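Local atomic coordinates of elongation factor 1-beta (Pyrococcus horikoshii, PDB entry 2YY3), a protein that probably promotes the exchange of GDP for GTP on elongation factor 1-alpha, regenerating the form that can carry aminoacyl-tRNA to the ribosome. Residues 2-7 with 58-63; 8-13 with 81-86; 23-28 with 51-56. All coordinates share one frame; numbering follows the deposited sequence.

Contact 1: residues 2-7 with 58-63; sequences SDFNLV and LGRDEE
A classic beta bulge marks the point where strand 6-14 begins beside the end of strand 51-59: Asn5 and Leu6 both face Gly59. Gly59 O weakly accepts Asn5 N (3.2 Å) and Leu6 N (3.3 Å), whereas the return bond from Gly59 N to Leu6 O is straighter (3.1 Å). Glycine suits the position because it readily adopts so fully extended a backbone (phi -161°, psi -163°). Phe4 CD1 lies 3.3 Å from Gly59 N, and the Phe4 ring lies flat over Leu58: Leu58 CB sits 3.7 Å from the centroid of the Phe4 ring, almost on its normal, in a CH-pi contact. The first bulge residue, Asn5, also bonds Asp61 N. Its CG lies between the backbone N and the carbonyl carbon (chi1 51°), which brings Asn5 OD1 to Asp61 N at 2.9 Å, in the carbonyl plane and on a lone pair. Arg60, bent at chi3, reaches back so that NH1 makes a weak bond to Asp3 O, while Arg60 NE pairs with Glu62 OE1 at 2.7 Å. Leu6 CD2 packs against the Asp61 backbone and CB. The whole is a classic bulge at the end of the antiparallel pair of strands 6-14 and 51-59, where both chains leave the sheet.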
loop_
_atom_site.group_PDB
_atom_site.type_symbol
_atom_site.label_atom_id
_atom_site.label_comp_id
_atom_site.label_asym_id
_atom_site.label_seq_id
_atom_site.Cartn_x
_atom_site.Cartn_y
_atom_site.Cartn_z
ATOM N N SER A 2 5.220 14.311 -17.266
ATOM C CA SER A 2 6.155 14.315 -16.122
ATOM C C SER A 2 5.627 14.156 -14.687
ATOM O O SER A 2 6.406 13.873 -13.770
ATOM C CB SER A 2 7.043 15.571 -16.169
ATOM O OG SER A 2 7.735 15.675 -17.402
ATOM N N ASP A 3 4.330 14.342 -14.475
ATOM C CA ASP A 3 3.781 14.218 -13.132
ATOM C C ASP A 3 3.191 12.838 -12.853
ATOM O O ASP A 3 3.572 11.844 -13.476
ATOM C CB ASP A 3 2.700 15.285 -12.908
ATOM C CG ASP A 3 3.279 16.662 -12.603
ATOM O OD1 ASP A 3 2.490 17.595 -12.324
ATOM O OD2 ASP A 3 4.518 16.812 -12.630
ATOM N N PHE A 4 2.288 12.800 -11.875
ATOM C CA PHE A 4 1.556 11.601 -11.488
ATOM C C PHE A 4 0.106 12.050 -11.669
ATOM O O PHE A 4 -0.249 13.146 -11.239
ATOM C CB PHE A 4 1.787 11.257 -10.012
ATOM C CG PHE A 4 3.042 10.471 -9.745
ATOM C CD1 PHE A 4 3.181 9.169 -10.219
ATOM C CD2 PHE A 4 4.082 11.033 -9.007
ATOM C CE1 PHE A 4 4.338 8.440 -9.962
ATOM C CE2 PHE A 4 5.239 10.318 -8.746
ATOM C CZ PHE A 4 5.373 9.018 -9.220
ATOM N N ASN A 5 -0.735 11.239 -12.301
ATOM C CA ASN A 5 -2.114 11.659 -12.477
ATOM C C ASN A 5 -3.110 10.694 -11.856
ATOM O O ASN A 5 -4.324 10.783 -12.088
ATOM C CB ASN A 5 -2.436 11.882 -13.960
ATOM C CG ASN A 5 -2.044 10.707 -14.837
ATOM O OD1 ASN A 5 -2.271 9.550 -14.495
ATOM N ND2 ASN A 5 -1.471 11.008 -15.989
ATOM N N LEU A 6 -2.598 9.791 -11.031
ATOM C CA LEU A 6 -3.445 8.804 -10.383
ATOM C C LEU A 6 -2.915 8.501 -9.007
ATOM O O LEU A 6 -1.712 8.642 -8.752
ATOM C CB LEU A 6 -3.440 7.508 -11.193
ATOM C CG LEU A 6 -4.657 7.024 -11.983
ATOM C CD1 LEU A 6 -5.252 8.157 -12.787
ATOM C CD2 LEU A 6 -4.227 5.870 -12.890
ATOM N N VAL A 7 -3.820 8.097 -8.121
ATOM C CA VAL A 7 -3.461 7.686 -6.772
ATOM C C VAL A 7 -4.297 6.449 -6.479
ATOM O O VAL A 7 -5.495 6.443 -6.721
ATOM C CB VAL A 7 -3.790 8.750 -5.679
ATOM C CG1 VAL A 7 -5.289 9.017 -5.622
ATOM C CG2 VAL A 7 -3.327 8.240 -4.307
ATOM N N LEU A 58 1.259 6.544 -5.727
ATOM C CA LEU A 58 1.172 7.410 -6.900
ATOM C C LEU A 58 1.600 6.691 -8.178
ATOM O O LEU A 58 2.544 5.905 -8.173
ATOM C CB LEU A 58 2.052 8.645 -6.688
ATOM C CG LEU A 58 1.702 9.535 -5.485
ATOM C CD1 LEU A 58 2.902 10.373 -5.076
ATOM C CD2 LEU A 58 0.520 10.429 -5.848
ATOM N N GLY A 59 0.900 6.970 -9.271
ATOM C CA GLY A 59 1.216 6.348 -10.547
ATOM C C GLY A 59 0.621 7.120 -11.712
ATOM O O GLY A 59 0.239 8.286 -11.560
ATOM N N ARG A 60 0.534 6.483 -12.874
ATOM C CA ARG A 60 -0.016 7.153 -14.052
ATOM C C ARG A 60 -1.013 6.274 -14.756
ATOM O O ARG A 60 -1.001 5.056 -14.604
ATOM C CB ARG A 60 1.089 7.538 -15.037
ATOM C CG ARG A 60 2.073 8.562 -14.506
ATOM C CD ARG A 60 3.116 8.911 -15.547
ATOM N NE ARG A 60 2.528 9.541 -16.730
ATOM C CZ ARG A 60 1.889 10.707 -16.721
ATOM N NH1 ARG A 60 1.748 11.380 -15.585
ATOM N NH2 ARG A 60 1.391 11.202 -17.846
ATOM N N ASP A 61 -1.881 6.904 -15.535
ATOM C CA ASP A 61 -2.906 6.184 -16.263
ATOM C C ASP A 61 -2.368 5.826 -17.643
ATOM O O ASP A 61 -2.831 6.342 -18.650
ATOM C CB ASP A 61 -4.152 7.056 -16.375
ATOM C CG ASP A 61 -5.368 6.284 -16.826
ATOM O OD1 ASP A 61 -5.450 5.079 -16.531
ATOM O OD2 ASP A 61 -6.259 6.890 -17.457
ATOM N N GLU A 62 -1.372 4.949 -17.668
ATOM C CA GLU A 62 -0.751 4.501 -18.907
ATOM C C GLU A 62 -0.190 3.106 -18.664
ATOM O O GLU A 62 0.198 2.789 -17.550
ATOM C CB GLU A 62 0.378 5.456 -19.315
ATOM C CG GLU A 62 1.552 5.461 -18.365
ATOM C CD GLU A 62 2.504 6.625 -18.601
ATOM O OE1 GLU A 62 2.027 7.779 -18.669
ATOM O OE2 GLU A 62 3.730 6.392 -18.700
ATOM N N GLU A 63 -0.154 2.275 -19.700
ATOM C CA GLU A 63 0.358 0.911 -19.563
ATOM C C GLU A 63 1.671 0.929 -18.780
ATOM O O GLU A 63 2.470 1.862 -18.899
ATOM C CB GLU A 63 0.568 0.283 -20.947
ATOM C CG GLU A 63 0.890 -1.201 -20.932
ATOM C CD GLU A 63 2.348 -1.471 -20.650
ATOM O OE1 GLU A 63 2.654 -2.551 -20.078
ATOM O OE2 GLU A 63 3.186 -0.603 -21.009
#

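Contact 2: residues 8-13 with 81-86; sequences GVIRVM and ESAEVE
Ile10 and Val85 meet at the apolar centre, Ile10 CG1 lying 3.8 Å from Val85 CG2, while Ile10 CG2 turns to Ala83 CB at 4.1 Å. Ile10 manages both because CG1 is anti to the carbonyl carbon and CG2 anti to the backbone N (chi1 -58°), so its two branches part. Val12 CG1 adds a looser touch on the same Ala83 methyl. Beta-branched residues fit the extended chain here, and the small alanine is consistent with the close approach of Phe74 from helix 67-76, packed on Val12 and Ala83.

Around this core the strands run antiparallel. Arg11 and Glu84 form a hydrogen-bonded pair, Arg11 N to Glu84 O at 2.8 Å and Glu84 N to Arg11 O at 3.1 Å. At the far end Glu81 and Ser82 both face Met13, a classic beta bulge: Met13 O accepts Glu81 N and Ser82 N (3.2 Å), and Met13 N returns a bond to Ser82 O.

On the opposite face, water 1 donates to Arg11 O at 2.7 Å and also bonds Ser82 OG. The selenomethionine at Met13 lays CG over one face of the Arg11 guanidinium, offset toward its rim. Arg11 NE and Glu86 OE2 form only a long ion pair (3.8 Å); the oxygen stands well out of the guanidinium plane. The firmer salt bridge of Arg11 joins NH1 to Glu44. The chemistry implies a sheet apolar beneath the helices and mixed polar and charged opposite, where Arg11 and Glu86 add touching carbon chains to a weak, non-directional ion pair.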
loop_
_atom_site.group_PDB
_atom_site.type_symbol
_atom_site.label_atom_id
_atom_site.label_comp_id
_atom_site.label_asym_id
_atom_site.label_seq_id
_atom_site.Cartn_x
_atom_site.Cartn_y
_atom_site.Cartn_z
ATOM N N GLY A 8 -3.661 5.400 -5.982
ATOM C CA GLY A 8 -4.393 4.195 -5.634
ATOM C C GLY A 8 -4.147 3.932 -4.161
ATOM O O GLY A 8 -2.994 3.883 -3.724
ATOM N N VAL A 9 -5.204 3.783 -3.377
ATOM C CA VAL A 9 -4.996 3.546 -1.956
ATOM C C VAL A 9 -5.151 2.066 -1.644
ATOM O O VAL A 9 -6.206 1.474 -1.850
ATOM C CB VAL A 9 -5.930 4.476 -1.072
ATOM C CG1 VAL A 9 -6.976 5.146 -1.936
ATOM C CG2 VAL A 9 -6.556 3.703 0.070
ATOM N N ILE A 10 -4.058 1.461 -1.190
ATOM C CA ILE A 10 -4.051 0.041 -0.878
ATOM C C ILE A 10 -4.122 -0.181 0.626
ATOM O O ILE A 10 -3.359 0.406 1.396
ATOM C CB ILE A 10 -2.774 -0.655 -1.422
ATOM C CG1 ILE A 10 -2.660 -0.469 -2.936
ATOM C CG2 ILE A 10 -2.824 -2.127 -1.128
ATOM C CD1 ILE A 10 -1.817 0.699 -3.341
ATOM N N ARG A 11 -5.047 -1.035 1.041
ATOM C CA ARG A 11 -5.204 -1.328 2.447
ATOM C C ARG A 11 -4.539 -2.646 2.753
ATOM O O ARG A 11 -4.868 -3.649 2.140
ATOM C CB ARG A 11 -6.681 -1.426 2.801
ATOM C CG ARG A 11 -6.939 -1.426 4.297
ATOM C CD ARG A 11 -8.426 -1.329 4.614
ATOM N NE ARG A 11 -9.010 -2.650 4.771
ATOM C CZ ARG A 11 -9.525 -3.106 5.909
ATOM N NH1 ARG A 11 -9.533 -2.341 6.996
ATOM N NH2 ARG A 11 -10.016 -4.335 5.961
ATOM N N VAL A 12 -3.598 -2.660 3.686
ATOM C CA VAL A 12 -2.957 -3.920 4.033
ATOM C C VAL A 12 -3.338 -4.288 5.459
ATOM O O VAL A 12 -3.264 -3.463 6.365
ATOM C CB VAL A 12 -1.390 -3.862 3.890
ATOM C CG1 VAL A 12 -0.989 -2.863 2.798
ATOM C CG2 VAL A 12 -0.737 -3.517 5.223
HETATM N N MSE A 13 -3.784 -5.527 5.640
HETATM C CA MSE A 13 -4.175 -6.047 6.947
HETATM C C MSE A 13 -3.088 -6.991 7.451
HETATM O O MSE A 13 -2.768 -7.969 6.780
HETATM C CB MSE A 13 -5.490 -6.820 6.829
HETATM C CG MSE A 13 -6.729 -6.043 7.270
HETATM SE SE MSE A 13 -6.684 -5.544 9.163
HETATM C CE MSE A 13 -7.032 -7.282 9.935
ATOM N N GLU A 81 -1.419 -10.090 6.010
ATOM C CA GLU A 81 -2.517 -11.013 5.808
ATOM C C GLU A 81 -3.132 -10.794 4.431
ATOM O O GLU A 81 -3.568 -11.741 3.788
ATOM C CB GLU A 81 -3.571 -10.795 6.883
ATOM C CG GLU A 81 -4.896 -11.466 6.609
ATOM C CD GLU A 81 -4.817 -12.975 6.694
ATOM O OE1 GLU A 81 -4.373 -13.484 7.747
ATOM O OE2 GLU A 81 -5.206 -13.649 5.715
ATOM N N SER A 82 -3.170 -9.540 3.980
ATOM C CA SER A 82 -3.744 -9.226 2.677
ATOM C C SER A 82 -3.554 -7.773 2.277
ATOM O O SER A 82 -3.466 -6.888 3.127
ATOM C CB SER A 82 -5.242 -9.531 2.669
ATOM O OG SER A 82 -5.935 -8.715 3.596
ATOM N N ALA A 83 -3.492 -7.536 0.973
ATOM C CA ALA A 83 -3.357 -6.189 0.447
ATOM C C ALA A 83 -4.350 -6.029 -0.701
ATOM O O ALA A 83 -4.327 -6.795 -1.669
ATOM C CB ALA A 83 -1.932 -5.936 -0.037
ATOM N N GLU A 84 -5.242 -5.051 -0.571
ATOM C CA GLU A 84 -6.236 -4.784 -1.600
ATOM C C GLU A 84 -6.219 -3.321 -2.023
ATOM O O GLU A 84 -5.794 -2.445 -1.264
ATOM C CB GLU A 84 -7.637 -5.137 -1.092
ATOM C CG GLU A 84 -7.798 -6.583 -0.671
ATOM C CD GLU A 84 -7.705 -7.556 -1.838
ATOM O OE1 GLU A 84 -7.558 -8.773 -1.578
ATOM O OE2 GLU A 84 -7.787 -7.111 -3.009
ATOM N N VAL A 85 -6.669 -3.065 -3.249
ATOM C CA VAL A 85 -6.759 -1.707 -3.762
ATOM C C VAL A 85 -8.188 -1.231 -3.515
ATOM O O VAL A 85 -9.117 -1.662 -4.190
ATOM C CB VAL A 85 -6.463 -1.658 -5.267
ATOM C CG1 VAL A 85 -6.832 -0.292 -5.836
ATOM C CG2 VAL A 85 -4.998 -1.943 -5.506
ATOM N N GLU A 86 -8.365 -0.347 -2.540
ATOM C CA GLU A 86 -9.693 0.158 -2.213
ATOM C C GLU A 86 -10.289 1.045 -3.314
ATOM O O GLU A 86 -11.422 0.841 -3.724
ATOM C CB GLU A 86 -9.654 0.930 -0.889
ATOM C CG GLU A 86 -9.165 0.131 0.314
ATOM C CD GLU A 86 -9.993 -1.119 0.579
ATOM O OE1 GLU A 86 -10.029 -2.000 -0.302
ATOM O OE2 GLU A 86 -10.599 -1.221 1.668
HETATM O O HOH W 1 -6.403 -5.689 3.106
#

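Contact 3: residues 23-28 with 51-56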
loop_
_atom_site.group_PDB
_atom_site.type_symbol
_atom_site.label_atom_id
_atom_site.label_comp_id
_atom_site.label_asym_id
_atom_site.label_seq_id
_atom_site.Cartn_x
_atom_site.Cartn_y
_atom_site.Cartn_z
ATOM N N GLU A 23 8.039 -1.744 11.501
ATOM C CA GLU A 23 8.796 -2.612 10.611
ATOM C C GLU A 23 8.022 -2.934 9.342
ATOM O O GLU A 23 8.583 -2.929 8.253
ATOM C CB GLU A 23 9.181 -3.897 11.341
ATOM C CG GLU A 23 10.090 -3.648 12.531
ATOM C CD GLU A 23 10.633 -4.929 13.127
ATOM O OE1 GLU A 23 11.487 -4.845 14.039
ATOM O OE2 GLU A 23 10.207 -6.017 12.676
ATOM N N LEU A 24 6.733 -3.206 9.490
ATOM C CA LEU A 24 5.882 -3.506 8.349
ATOM C C LEU A 24 5.898 -2.374 7.330
ATOM O O LEU A 24 6.176 -2.600 6.153
ATOM C CB LEU A 24 4.444 -3.743 8.796
ATOM C CG LEU A 24 3.858 -5.097 8.412
ATOM C CD1 LEU A 24 2.352 -4.991 8.414
ATOM C CD2 LEU A 24 4.338 -5.508 7.029
ATOM N N GLU A 25 5.605 -1.157 7.778
ATOM C CA GLU A 25 5.595 -0.015 6.869
ATOM C C GLU A 25 6.935 0.080 6.156
ATOM O O GLU A 25 6.989 0.152 4.929
ATOM C CB GLU A 25 5.324 1.295 7.622
ATOM C CG GLU A 25 4.082 1.277 8.504
ATOM C CD GLU A 25 3.680 2.660 9.003
ATOM O OE1 GLU A 25 4.564 3.502 9.238
ATOM O OE2 GLU A 25 2.468 2.899 9.176
ATOM N N GLU A 26 8.016 0.075 6.930
ATOM C CA GLU A 26 9.356 0.169 6.365
ATOM C C GLU A 26 9.631 -0.875 5.306
ATOM O O GLU A 26 10.302 -0.594 4.311
ATOM C CB GLU A 26 10.413 0.082 7.464
ATOM C CG GLU A 26 10.604 1.411 8.162
ATOM C CD GLU A 26 10.377 2.574 7.206
ATOM O OE1 GLU A 26 10.950 2.549 6.090
ATOM O OE2 GLU A 26 9.622 3.506 7.565
ATOM N N LYS A 27 9.108 -2.075 5.516
ATOM C CA LYS A 27 9.289 -3.146 4.557
ATOM C C LYS A 27 8.425 -2.880 3.325
ATOM O O LYS A 27 8.885 -3.020 2.189
ATOM C CB LYS A 27 8.910 -4.482 5.195
ATOM C CG LYS A 27 10.072 -5.436 5.315
ATOM C CD LYS A 27 9.930 -6.346 6.513
ATOM C CE LYS A 27 11.098 -7.318 6.596
ATOM N NZ LYS A 27 11.034 -8.121 7.848
ATOM N N LEU A 28 7.178 -2.475 3.557
ATOM C CA LEU A 28 6.252 -2.200 2.469
ATOM C C LEU A 28 6.700 -1.009 1.628
ATOM O O LEU A 28 6.583 -1.023 0.399
ATOM C CB LEU A 28 4.857 -1.969 3.029
ATOM C CG LEU A 28 4.286 -3.168 3.790
ATOM C CD1 LEU A 28 3.024 -2.756 4.560
ATOM C CD2 LEU A 28 3.986 -4.283 2.818
ATOM N N VAL A 51 -4.244 -3.349 13.424
ATOM C CA VAL A 51 -4.219 -2.032 12.838
ATOM C C VAL A 51 -3.883 -2.142 11.356
ATOM O O VAL A 51 -2.800 -2.585 10.966
ATOM C CB VAL A 51 -3.248 -1.068 13.592
ATOM C CG1 VAL A 51 -2.141 -1.839 14.242
ATOM C CG2 VAL A 51 -2.711 -0.028 12.650
ATOM N N ALA A 52 -4.869 -1.769 10.542
ATOM C CA ALA A 52 -4.758 -1.783 9.097
ATOM C C ALA A 52 -3.850 -0.643 8.673
ATOM O O ALA A 52 -3.756 0.371 9.358
ATOM C CB ALA A 52 -6.122 -1.609 8.482
ATOM N N LEU A 53 -3.171 -0.822 7.549
ATOM C CA LEU A 53 -2.280 0.204 7.030
ATOM C C LEU A 53 -2.802 0.625 5.668
ATOM O O LEU A 53 -3.189 -0.221 4.862
ATOM C CB LEU A 53 -0.850 -0.340 6.913
ATOM C CG LEU A 53 -0.195 -0.748 8.243
ATOM C CD1 LEU A 53 1.169 -1.338 7.989
ATOM C CD2 LEU A 53 -0.080 0.471 9.161
ATOM N N LYS A 54 -2.832 1.933 5.424
ATOM C CA LYS A 54 -3.306 2.466 4.166
ATOM C C LYS A 54 -2.220 3.221 3.430
ATOM O O LYS A 54 -1.681 4.203 3.931
ATOM C CB LYS A 54 -4.505 3.366 4.411
ATOM C CG LYS A 54 -5.727 2.558 4.802
ATOM C CD LYS A 54 -6.892 3.419 5.207
ATOM C CE LYS A 54 -7.353 4.304 4.070
ATOM N NZ LYS A 54 -8.566 5.056 4.507
ATOM N N PHE A 55 -1.898 2.741 2.235
ATOM C CA PHE A 55 -0.870 3.354 1.400
ATOM C C PHE A 55 -1.486 4.096 0.229
ATOM O O PHE A 55 -2.330 3.545 -0.486
ATOM C CB PHE A 55 0.083 2.269 0.883
ATOM C CG PHE A 55 0.977 1.699 1.948
ATOM C CD1 PHE A 55 2.232 2.252 2.189
ATOM C CD2 PHE A 55 0.534 0.659 2.762
ATOM C CE1 PHE A 55 3.031 1.770 3.236
ATOM C CE2 PHE A 55 1.319 0.179 3.797
ATOM C CZ PHE A 55 2.571 0.735 4.038
ATOM N N TYR A 56 -1.091 5.350 0.050
ATOM C CA TYR A 56 -1.595 6.136 -1.066
ATOM C C TYR A 56 -0.465 6.121 -2.063
ATOM O O TYR A 56 0.460 6.920 -1.974
ATOM C CB TYR A 56 -1.918 7.574 -0.637
ATOM C CG TYR A 56 -3.064 7.657 0.342
ATOM C CD1 TYR A 56 -2.972 7.060 1.603
ATOM C CD2 TYR A 56 -4.259 8.289 -0.002
ATOM C CE1 TYR A 56 -4.034 7.090 2.489
ATOM C CE2 TYR A 56 -5.333 8.323 0.878
ATOM C CZ TYR A 56 -5.213 7.722 2.120
ATOM O OH TYR A 56 -6.266 7.747 3.009
#
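Helix 23-28 lies over strand 51-56 with its axis 10.5 Å away and its direction 28° from the strand's, so that Leu24 and Leu28, one helical turn apart, point down at Leu53 and Phe55, two residues apart on one face of the strand. Leu28 CD1 reaches Phe55 CE2 at 3.5 Å and CZ at 3.6 Å, the two side chains crossing at about a right angle, while Leu28 CB also touches CZ. The ring gets there because CG is anti to the carbonyl carbon of Phe55 (chi1 -71°), and its CZ edge points at Glu25 CA, 4.2 Å off. Leu53 CD1 meets both leucines from the strand side, 3.9 Å from Leu24 CD1 and 4.1 Å from Leu28 CD1. This is the helix-on-sheet core of a ferredoxin-like alpha/beta sandwich, in which helices 21-31 and 67-76 cover the same face of a four-stranded antiparallel sheet. From the second helix, Phe74 meets Phe55 edge-to-face. Were Phe55 an alanine, Leu28 and Phe74 would lose the ring they share, and the gap opened between helix and sheet would probably let both side chains turn. Glu25 borders the core: its chain, extended beyond CG, passes across Leu53, Glu25 CG against Leu53 CD1 and Glu25 OE2 3.5 Å from Leu53 CD2, and the same OE2 forms a salt bridge with Arg43 NE on the neighbouring strand 37-45.

The three contacts share one sheet. Contacts 1 and 2 use successive parts of strand 6-14, which pairs with strand 51-59 in the first and strand 80-90 in the second; their centres are about 18 Å apart. Contact 3 places a helix on the same sheet, its centre about 9 Å from that of contact 2 and 21 Å from that of contact 1. Contacts 2 and 3 are joined by probable backbone hydrogen bonds, Val12 N to Leu53 O at 2.7 Å and Ile10 N to Phe55 O at 2.8 Å. Contact 1 meets contact 3 more lightly, Val7 CG2 lying 4.0 Å from Tyr56 CB. Contact 3 thus belongs to the core, contact 1 to the sheet's end.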